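Local coordinates for uncharacterized protein Dfer_1899 (PDB 5HX0) that is of unknown function but has a six-bladed beta-propeller fold of the sialidase type with a BNR repeat-like domain, and may act on or bind carbohydrate, at residues N95-S100 / P113-S118; P185-H190 / K203-N208; P313-R318 / L325-Y330. All coordinates share one frame; numbering follows the deposited sequence.

Contact 1: N95-S100 / P113-S118; sequences NSYLVS and PELIYS
Ser118 CB sits over one face of the Tyr97 ring, 4.0 Å from the ring centroid, in a CH-pi contact. Asn95 O lies over the centre of the opposite face, so the ring is sandwiched between the two. Tyr97 OH is hydrogen-bonded to the backbone O of His119 of the second subunit and also takes a bond from Asn95 ND2, 3.0 Å. Leu115 CG lies anti to its backbone N (chi1 -177°). From there chi2 (78°) sets Leu115 CD1 3.7 Å from Tyr97 CB. The same methyl is near Val99 CG1, and the Leu115 and Val99 side chains cross at about a right angle. Val99 lies side by side with Pro113, CB to CB 3.8 Å. On the other face of the sheet Leu98 and Tyr117 run side by side and point the same way, with Leu98 CD1 4.1 Å from Tyr117 CB. Leu98 O is gripped twice, by Ile116 N at 2.8 Å and by Tyr117 N at 3.1 Å. Both donors come from the same side of the carbonyl plane. Further along, Ser100 and Glu114 exchange two backbone bonds. A water joins Ser100 OG to Glu114 OE1, which also forms a salt bridge with Lys102. Ile116 and Tyr117 both face Leu98, and the register shifts by one residue there. This is a classic beta bulge in an antiparallel hairpin, formed by the last two strands of a four-stranded sheet, a blade of the propeller.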
loop_
_atom_site.group_PDB
_atom_site.type_symbol
_atom_site.label_atom_id
_atom_site.label_comp_id
_atom_site.label_asym_id
_atom_site.label_seq_id
_atom_site.Cartn_x
_atom_site.Cartn_y
_atom_site.Cartn_z
ATOM N N ASN A 95 -2.786 4.940 5.357
ATOM C CA ASN A 95 -1.805 4.738 4.295
ATOM C C ASN A 95 -0.361 4.695 4.801
ATOM O O ASN A 95 0.555 4.970 4.025
ATOM C CB ASN A 95 -1.968 5.814 3.228
ATOM C CG ASN A 95 -3.301 5.697 2.517
ATOM O OD1 ASN A 95 -4.232 6.467 2.774
ATOM N ND2 ASN A 95 -3.421 4.680 1.666
ATOM N N SER A 96 -0.133 4.330 6.067
ATOM C CA SER A 96 1.231 4.108 6.530
ATOM C C SER A 96 1.685 2.728 6.061
ATOM O O SER A 96 1.010 1.712 6.313
ATOM C CB SER A 96 1.344 4.249 8.054
ATOM O OG SER A 96 0.624 3.226 8.755
ATOM N N TYR A 97 2.790 2.702 5.324
ATOM C CA TYR A 97 3.340 1.492 4.739
ATOM C C TYR A 97 4.701 1.166 5.335
ATOM O O TYR A 97 5.386 2.022 5.888
ATOM C CB TYR A 97 3.498 1.631 3.217
ATOM C CG TYR A 97 2.224 2.014 2.480
ATOM C CD1 TYR A 97 0.976 1.632 2.954
ATOM C CD2 TYR A 97 2.284 2.761 1.308
ATOM C CE1 TYR A 97 -0.205 1.976 2.263
ATOM C CE2 TYR A 97 1.126 3.115 0.610
ATOM C CZ TYR A 97 -0.113 2.727 1.080
ATOM O OH TYR A 97 -1.253 3.099 0.367
ATOM N N LEU A 98 5.096 -0.089 5.195
ATOM C CA LEU A 98 6.436 -0.522 5.577
ATOM C C LEU A 98 7.328 -0.415 4.346
ATOM O O LEU A 98 7.058 -1.063 3.326
ATOM C CB LEU A 98 6.398 -1.951 6.118
ATOM C CG LEU A 98 5.369 -2.271 7.228
ATOM C CD1 LEU A 98 5.590 -3.703 7.774
ATOM C CD2 LEU A 98 5.394 -1.253 8.379
ATOM N N VAL A 99 8.377 0.409 4.426
ATOM C CA VAL A 99 9.264 0.644 3.288
ATOM C C VAL A 99 10.713 0.489 3.736
ATOM O O VAL A 99 11.014 0.393 4.928
ATOM C CB VAL A 99 9.035 2.040 2.654
ATOM C CG1 VAL A 99 7.581 2.198 2.193
ATOM C CG2 VAL A 99 9.389 3.130 3.617
ATOM N N SER A 100 11.628 0.498 2.763
ATOM C CA SER A 100 13.047 0.356 3.073
ATOM C C SER A 100 13.906 1.238 2.179
ATOM O O SER A 100 13.532 1.559 1.046
ATOM C CB SER A 100 13.527 -1.104 2.909
ATOM O OG SER A 100 13.433 -1.480 1.546
ATOM N N PRO A 113 12.427 4.917 -1.483
ATOM C CA PRO A 113 12.150 3.723 -0.681
ATOM C C PRO A 113 11.418 2.654 -1.474
ATOM O O PRO A 113 10.541 2.954 -2.286
ATOM C CB PRO A 113 11.283 4.256 0.459
ATOM C CG PRO A 113 11.679 5.733 0.563
ATOM C CD PRO A 113 11.885 6.140 -0.857
ATOM N N GLU A 114 11.798 1.398 -1.248
ATOM C CA GLU A 114 11.051 0.273 -1.808
ATOM C C GLU A 114 9.988 -0.184 -0.821
ATOM O O GLU A 114 10.165 -0.091 0.391
ATOM C CB GLU A 114 11.972 -0.905 -2.119
ATOM C CG GLU A 114 12.946 -0.641 -3.231
ATOM C CD GLU A 114 13.827 -1.835 -3.459
ATOM O OE1 GLU A 114 14.796 -2.030 -2.691
ATOM O OE2 GLU A 114 13.517 -2.600 -4.388
ATOM N N LEU A 115 8.894 -0.720 -1.347
ATOM C CA LEU A 115 7.814 -1.184 -0.489
ATOM C C LEU A 115 8.123 -2.577 0.046
ATOM O O LEU A 115 8.436 -3.494 -0.720
ATOM C CB LEU A 115 6.491 -1.204 -1.250
ATOM C CG LEU A 115 5.330 -1.630 -0.349
ATOM C CD1 LEU A 115 4.877 -0.506 0.532
ATOM C CD2 LEU A 115 4.192 -2.100 -1.176
ATOM N N ILE A 116 8.073 -2.718 1.365
ATOM C CA ILE A 116 8.045 -4.037 1.987
ATOM C C ILE A 116 6.614 -4.543 2.102
ATOM O O ILE A 116 6.308 -5.677 1.728
ATOM C CB ILE A 116 8.731 -4.013 3.373
ATOM C CG1 ILE A 116 10.233 -3.754 3.240
ATOM C CG2 ILE A 116 8.481 -5.355 4.105
ATOM C CD1 ILE A 116 10.935 -3.471 4.610
ATOM N N TYR A 117 5.704 -3.703 2.587
ATOM C CA TYR A 117 4.350 -4.188 2.816
ATOM C C TYR A 117 3.351 -3.055 2.972
ATOM O O TYR A 117 3.608 -2.084 3.693
ATOM C CB TYR A 117 4.312 -5.051 4.067
ATOM C CG TYR A 117 2.973 -5.725 4.304
ATOM C CD1 TYR A 117 2.492 -6.694 3.428
ATOM C CD2 TYR A 117 2.219 -5.420 5.434
ATOM C CE1 TYR A 117 1.268 -7.324 3.660
ATOM C CE2 TYR A 117 1.001 -6.045 5.683
ATOM C CZ TYR A 117 0.533 -6.995 4.785
ATOM O OH TYR A 117 -0.674 -7.605 5.031
ATOM N N SER A 118 2.207 -3.201 2.307
ATOM C CA SER A 118 1.027 -2.377 2.550
ATOM C C SER A 118 -0.117 -3.300 2.942
ATOM O O SER A 118 -0.517 -4.172 2.159
ATOM C CB SER A 118 0.657 -1.552 1.318
ATOM O OG SER A 118 0.708 -2.342 0.142
HETATM O O HOH W 1 15.090 -0.450 -0.435
#

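Contact 2: P185-H190 / K203-N208; sequences PLYPPH and KLPAYN
His190 and Lys203 cross at about a right angle, with Lys203 CB over one face of the imidazole. It stands 3.9 Å from the ring centroid, off centre toward the rim, in a CH-pi contact. Leu204 O meets the ring at its edge, in plane, 3.2 Å from His190 CD2. His190 NE2 is hydrogen-bonded to Glu194 O. This is the outer side: Lys203 is exposed and His190 only partly buried. Lys203 CD and CE stay 3.7 Å from His190 ND1, and the bend at chi4 leaves NZ 5.2 Å from ND1, not in contact. The loose part is Tyr187, also exposed, whose CD1 comes only within 4.3 Å of Pro205 CG. The tight part is built from prolines and an alanine. Pro188 and Pro205 cross at about a right angle, and Pro205 CB is 3.3 Å from Pro188 O. Pro188 CG is equally close to Ala206 O. One hydrogen bond joins the two backbones, Ala206 N to Pro189 O at 3.0 Å. It is fairly straight, but the donor stands above the carbonyl plane. Segment 185-190 leaves strand 183-186; the other segment is a loop leading to strand 213-214. Pro188 packs on Val172 of strand 165-175 and on Trp222 of strand 220-229. Ala206 touches Val224, so the contact bridges two neighbouring propeller sheets.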
loop_
_atom_site.group_PDB
_atom_site.type_symbol
_atom_site.label_atom_id
_atom_site.label_comp_id
_atom_site.label_asym_id
_atom_site.label_seq_id
_atom_site.Cartn_x
_atom_site.Cartn_y
_atom_site.Cartn_z
ATOM N N PRO A 185 1.054 -11.969 5.256
ATOM C CA PRO A 185 1.435 -11.982 6.672
ATOM C C PRO A 185 1.117 -13.276 7.390
ATOM O O PRO A 185 0.135 -13.962 7.055
ATOM C CB PRO A 185 0.599 -10.850 7.269
ATOM C CG PRO A 185 -0.657 -10.837 6.419
ATOM C CD PRO A 185 -0.197 -11.213 5.019
ATOM N N LEU A 186 1.980 -13.600 8.350
ATOM C CA LEU A 186 1.721 -14.603 9.368
ATOM C C LEU A 186 1.245 -13.879 10.609
ATOM O O LEU A 186 1.850 -12.879 11.007
ATOM C CB LEU A 186 2.997 -15.385 9.681
ATOM C CG LEU A 186 3.622 -16.087 8.485
ATOM C CD1 LEU A 186 4.899 -16.801 8.881
ATOM C CD2 LEU A 186 2.596 -17.053 7.908
ATOM N N TYR A 187 0.180 -14.382 11.235
ATOM C CA TYR A 187 -0.345 -13.716 12.416
ATOM C C TYR A 187 0.183 -14.375 13.681
ATOM O O TYR A 187 0.044 -15.600 13.838
ATOM C CB TYR A 187 -1.868 -13.727 12.392
ATOM C CG TYR A 187 -2.369 -12.884 11.249
ATOM C CD1 TYR A 187 -2.479 -11.501 11.380
ATOM C CD2 TYR A 187 -2.682 -13.450 10.022
ATOM C CE1 TYR A 187 -2.902 -10.723 10.339
ATOM C CE2 TYR A 187 -3.123 -12.672 8.974
ATOM C CZ TYR A 187 -3.229 -11.306 9.140
ATOM O OH TYR A 187 -3.655 -10.507 8.106
ATOM N N PRO A 188 0.822 -13.629 14.580
ATOM C CA PRO A 188 1.233 -14.208 15.856
ATOM C C PRO A 188 0.024 -14.728 16.610
ATOM O O PRO A 188 -1.112 -14.300 16.347
ATOM C CB PRO A 188 1.884 -13.030 16.591
ATOM C CG PRO A 188 2.395 -12.145 15.490
ATOM C CD PRO A 188 1.342 -12.255 14.401
ATOM N N PRO A 189 0.217 -15.647 17.548
ATOM C CA PRO A 189 -0.916 -16.095 18.357
ATOM C C PRO A 189 -1.453 -14.949 19.195
ATOM O O PRO A 189 -0.733 -14.011 19.555
ATOM C CB PRO A 189 -0.313 -17.195 19.237
ATOM C CG PRO A 189 1.150 -16.830 19.338
ATOM C CD PRO A 189 1.491 -16.248 17.992
ATOM N N HIS A 190 -2.740 -15.023 19.495
ATOM C CA HIS A 190 -3.260 -14.263 20.622
ATOM C C HIS A 190 -2.791 -14.933 21.910
ATOM O O HIS A 190 -2.867 -16.155 22.034
ATOM C CB HIS A 190 -4.786 -14.213 20.574
ATOM C CG HIS A 190 -5.399 -13.747 21.852
ATOM N ND1 HIS A 190 -5.869 -14.617 22.811
ATOM C CD2 HIS A 190 -5.570 -12.502 22.353
ATOM C CE1 HIS A 190 -6.326 -13.927 23.840
ATOM N NE2 HIS A 190 -6.160 -12.641 23.588
ATOM N N LYS A 203 -9.496 -12.461 18.091
ATOM C CA LYS A 203 -8.667 -12.241 19.271
ATOM C C LYS A 203 -7.335 -11.646 18.831
ATOM O O LYS A 203 -6.738 -12.088 17.846
ATOM C CB LYS A 203 -8.455 -13.542 20.041
ATOM C CG LYS A 203 -9.750 -14.054 20.720
ATOM C CD LYS A 203 -9.450 -15.042 21.845
ATOM C CE LYS A 203 -8.806 -16.314 21.316
ATOM N NZ LYS A 203 -9.768 -17.165 20.563
ATOM N N LEU A 204 -6.878 -10.631 19.552
ATOM C CA LEU A 204 -5.788 -9.786 19.036
ATOM C C LEU A 204 -4.463 -10.542 18.956
ATOM O O LEU A 204 -3.946 -10.981 19.992
ATOM C CB LEU A 204 -5.626 -8.542 19.904
ATOM C CG LEU A 204 -4.736 -7.449 19.295
ATOM C CD1 LEU A 204 -5.582 -6.304 18.789
ATOM C CD2 LEU A 204 -3.681 -6.956 20.302
ATOM N N PRO A 205 -3.859 -10.674 17.773
ATOM C CA PRO A 205 -2.508 -11.257 17.686
ATOM C C PRO A 205 -1.484 -10.415 18.439
ATOM O O PRO A 205 -1.511 -9.183 18.390
ATOM C CB PRO A 205 -2.220 -11.248 16.178
ATOM C CG PRO A 205 -3.585 -11.113 15.506
ATOM C CD PRO A 205 -4.366 -10.252 16.454
ATOM N N ALA A 206 -0.544 -11.093 19.098
ATOM C CA ALA A 206 0.516 -10.384 19.813
ATOM C C ALA A 206 1.404 -9.577 18.848
ATOM O O ALA A 206 1.419 -9.793 17.640
ATOM C CB ALA A 206 1.368 -11.375 20.610
ATOM N N TYR A 207 2.198 -8.667 19.416
ATOM C CA TYR A 207 2.900 -7.639 18.638
ATOM C C TYR A 207 3.912 -6.977 19.567
ATOM O O TYR A 207 3.789 -7.061 20.793
ATOM C CB TYR A 207 1.924 -6.568 18.098
ATOM C CG TYR A 207 1.357 -5.779 19.260
ATOM C CD1 TYR A 207 0.295 -6.285 19.992
ATOM C CD2 TYR A 207 1.959 -4.579 19.699
ATOM C CE1 TYR A 207 -0.191 -5.622 21.103
ATOM C CE2 TYR A 207 1.485 -3.913 20.810
ATOM C CZ TYR A 207 0.408 -4.442 21.517
ATOM O OH TYR A 207 -0.081 -3.812 22.645
ATOM N N ASN A 208 4.882 -6.281 18.982
ATOM C CA ASN A 208 5.631 -5.291 19.754
ATOM C C ASN A 208 6.472 -4.448 18.806
ATOM O O ASN A 208 6.602 -4.751 17.615
ATOM C CB ASN A 208 6.542 -5.921 20.819
ATOM C CG ASN A 208 6.626 -5.060 22.070
ATOM O OD1 ASN A 208 6.183 -3.907 22.058
ATOM N ND2 ASN A 208 7.200 -5.608 23.141
#

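Contact 3: P313-R318 / L325-Y330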
loop_
_atom_site.group_PDB
_atom_site.type_symbol
_atom_site.label_atom_id
_atom_site.label_comp_id
_atom_site.label_asym_id
_atom_site.label_seq_id
_atom_site.Cartn_x
_atom_site.Cartn_y
_atom_site.Cartn_z
ATOM N N PRO A 313 12.527 3.710 23.261
ATOM C CA PRO A 313 12.600 2.312 23.656
ATOM C C PRO A 313 14.072 1.894 23.560
ATOM O O PRO A 313 14.896 2.712 23.142
ATOM C CB PRO A 313 11.733 1.604 22.609
ATOM C CG PRO A 313 11.969 2.430 21.352
ATOM C CD PRO A 313 12.172 3.876 21.843
HETATM N N MSE A 314 14.387 0.657 23.908
HETATM C CA MSE A 314 15.765 0.185 23.947
HETATM C C MSE A 314 16.037 -0.809 22.817
HETATM O O MSE A 314 15.125 -1.527 22.397
HETATM C CB MSE A 314 16.077 -0.478 25.308
HETATM C CG MSE A 314 16.741 0.466 26.354
HETATM SE SE MSE A 314 15.564 1.893 26.906
HETATM C CE MSE A 314 14.023 0.914 27.601
ATOM N N HIS A 315 17.286 -0.828 22.336
ATOM C CA HIS A 315 17.766 -1.806 21.366
ATOM C C HIS A 315 19.147 -2.282 21.803
ATOM O O HIS A 315 19.974 -1.466 22.211
ATOM C CB HIS A 315 17.875 -1.212 19.929
ATOM C CG HIS A 315 18.412 -2.191 18.935
ATOM N ND1 HIS A 315 19.745 -2.240 18.578
ATOM C CD2 HIS A 315 17.814 -3.222 18.290
ATOM C CE1 HIS A 315 19.935 -3.237 17.730
ATOM N NE2 HIS A 315 18.785 -3.865 17.558
ATOM N N ALA A 316 19.408 -3.586 21.714
ATOM C CA ALA A 316 20.699 -4.140 22.125
ATOM C C ALA A 316 21.380 -4.816 20.946
ATOM O O ALA A 316 20.752 -5.606 20.234
ATOM C CB ALA A 316 20.549 -5.145 23.268
ATOM N N LEU A 317 22.671 -4.523 20.769
ATOM C CA LEU A 317 23.502 -5.098 19.716
ATOM C C LEU A 317 24.766 -5.685 20.331
ATOM O O LEU A 317 25.471 -4.991 21.070
ATOM C CB LEU A 317 23.889 -4.019 18.694
ATOM C CG LEU A 317 24.927 -4.452 17.649
ATOM C CD1 LEU A 317 24.315 -5.467 16.700
ATOM C CD2 LEU A 317 25.460 -3.235 16.871
ATOM N N ARG A 318 25.064 -6.951 20.023
ATOM C CA ARG A 318 26.306 -7.559 20.487
ATOM C C ARG A 318 27.447 -7.024 19.630
ATOM O O ARG A 318 27.402 -7.144 18.404
ATOM C CB ARG A 318 26.236 -9.084 20.397
ATOM C CG ARG A 318 27.477 -9.780 20.964
ATOM C CD ARG A 318 27.414 -11.308 20.751
ATOM N NE ARG A 318 26.400 -11.904 21.622
ATOM C CZ ARG A 318 26.275 -13.207 21.853
ATOM N NH1 ARG A 318 27.098 -14.065 21.256
ATOM N NH2 ARG A 318 25.323 -13.652 22.677
ATOM N N LEU A 325 26.011 -2.954 22.961
ATOM C CA LEU A 325 25.590 -1.574 22.757
ATOM C C LEU A 325 24.086 -1.476 22.986
ATOM O O LEU A 325 23.305 -2.081 22.247
ATOM C CB LEU A 325 25.943 -1.086 21.352
ATOM C CG LEU A 325 25.490 0.358 21.058
ATOM C CD1 LEU A 325 26.260 1.347 21.925
ATOM C CD2 LEU A 325 25.686 0.656 19.569
ATOM N N LEU A 326 23.683 -0.732 24.017
ATOM C CA LEU A 326 22.276 -0.495 24.339
ATOM C C LEU A 326 21.948 0.929 23.922
ATOM O O LEU A 326 22.449 1.871 24.529
ATOM C CB LEU A 326 22.028 -0.690 25.838
ATOM C CG LEU A 326 20.579 -0.631 26.327
ATOM C CD1 LEU A 326 19.793 -1.842 25.842
ATOM C CD2 LEU A 326 20.560 -0.551 27.852
ATOM N N SER A 327 21.127 1.100 22.886
ATOM C CA SER A 327 20.771 2.447 22.460
ATOM C C SER A 327 19.304 2.723 22.769
ATOM O O SER A 327 18.476 1.806 22.808
ATOM C CB SER A 327 21.049 2.647 20.967
ATOM O OG SER A 327 20.365 1.688 20.197
ATOM N N TYR A 328 18.989 4.000 22.985
ATOM C CA TYR A 328 17.634 4.395 23.357
ATOM C C TYR A 328 17.370 5.847 22.997
ATOM O O TYR A 328 18.287 6.661 22.891
ATOM C CB TYR A 328 17.370 4.199 24.853
ATOM C CG TYR A 328 18.519 4.615 25.745
ATOM C CD1 TYR A 328 19.563 3.735 26.006
ATOM C CD2 TYR A 328 18.536 5.858 26.358
ATOM C CE1 TYR A 328 20.616 4.089 26.829
ATOM C CE2 TYR A 328 19.608 6.229 27.201
ATOM C CZ TYR A 328 20.631 5.331 27.426
ATOM O OH TYR A 328 21.702 5.644 28.246
ATOM N N GLY A 329 16.082 6.163 22.828
ATOM C CA GLY A 329 15.683 7.540 22.655
ATOM C C GLY A 329 15.662 8.278 23.980
ATOM O O GLY A 329 15.437 7.698 25.047
ATOM N N TYR A 330 15.915 9.580 23.915
ATOM C CA TYR A 330 15.917 10.431 25.104
ATOM C C TYR A 330 14.936 11.571 24.858
ATOM O O TYR A 330 15.293 12.622 24.322
ATOM C CB TYR A 330 17.310 10.959 25.417
ATOM C CG TYR A 330 17.414 11.569 26.794
ATOM C CD1 TYR A 330 17.397 10.774 27.929
ATOM C CD2 TYR A 330 17.528 12.945 26.958
ATOM C CE1 TYR A 330 17.515 11.339 29.213
ATOM C CE2 TYR A 330 17.639 13.510 28.222
ATOM C CZ TYR A 330 17.635 12.704 29.339
ATOM O OH TYR A 330 17.749 13.274 30.589
HETATM O O HOH W 2 21.873 -0.726 19.936
#
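A beta hairpin joins strand 314-318 to strand 324-330, the first two strands of a four-stranded antiparallel sheet in the propeller. His315 and Ser327 form a hydrogen-bonded pair, with both N-to-O bonds at 2.9 Å. Leu317 and Leu325 form a second such pair. Between them Ala316 and Leu326 make a non-hydrogen-bonded pair. CA-H...O contacts fill in between these bonds, such as Leu326 CA to His315 O at 3.3 Å. On the face carrying Met314, Ala316, Leu326 and Tyr328, the selenomethionine Met314 packs against both Leu326 and Tyr328. The bend at chi2 (66°) brings Met314 SE to 3.6 Å from Tyr328 CB. The selenium lies 5.1 Å from the centroid of the Tyr328 ring and approaches obliquely, a Met-aromatic contact. Met314 CG rests 3.9 Å from Leu326 CD1. Tyr328 OH is hydrogen-bonded to Glu354 and Arg340, and Phe309 touches Leu326 and meets the Tyr328 ring. The opposite face is partly polar. A water lies at the edge of the His315 ring, in its plane, 2.9 Å from His315 ND1. It donates to Leu325 O at 3.0 Å, so it ties both strands together. On the same face the His315 ring meets Trp370, and Leu317 and Leu325 pack on Ala371 of strand 367-375 and on Val379 of strand 378-385, in the neighbouring sheet. Within its own sheet, strand 324-330 is bonded on its other side to strand 336-342.

Overall arrangement
The three contacts follow one another along the chain and belong to different parts of the propeller. Contacts 1 and 3 are hairpins within single sheets, while contact 2 joins the loop leaving strand 183-186 to the loop before strand 213-214. Contacts 1 and 2 have centres 20 Å apart and touch: Tyr117 OH is 3.5 Å from Pro185 CG. Contact 3 lies across the chain's centre from both, its centre 24 Å from each. Its nearest atoms are about 8 Å from contact 2 and about 15 Å from contact 1. Of the three, contact 1 alone reaches the second subunit. No ligand or active site is established here, so none of the contacts can be tied to catalysis.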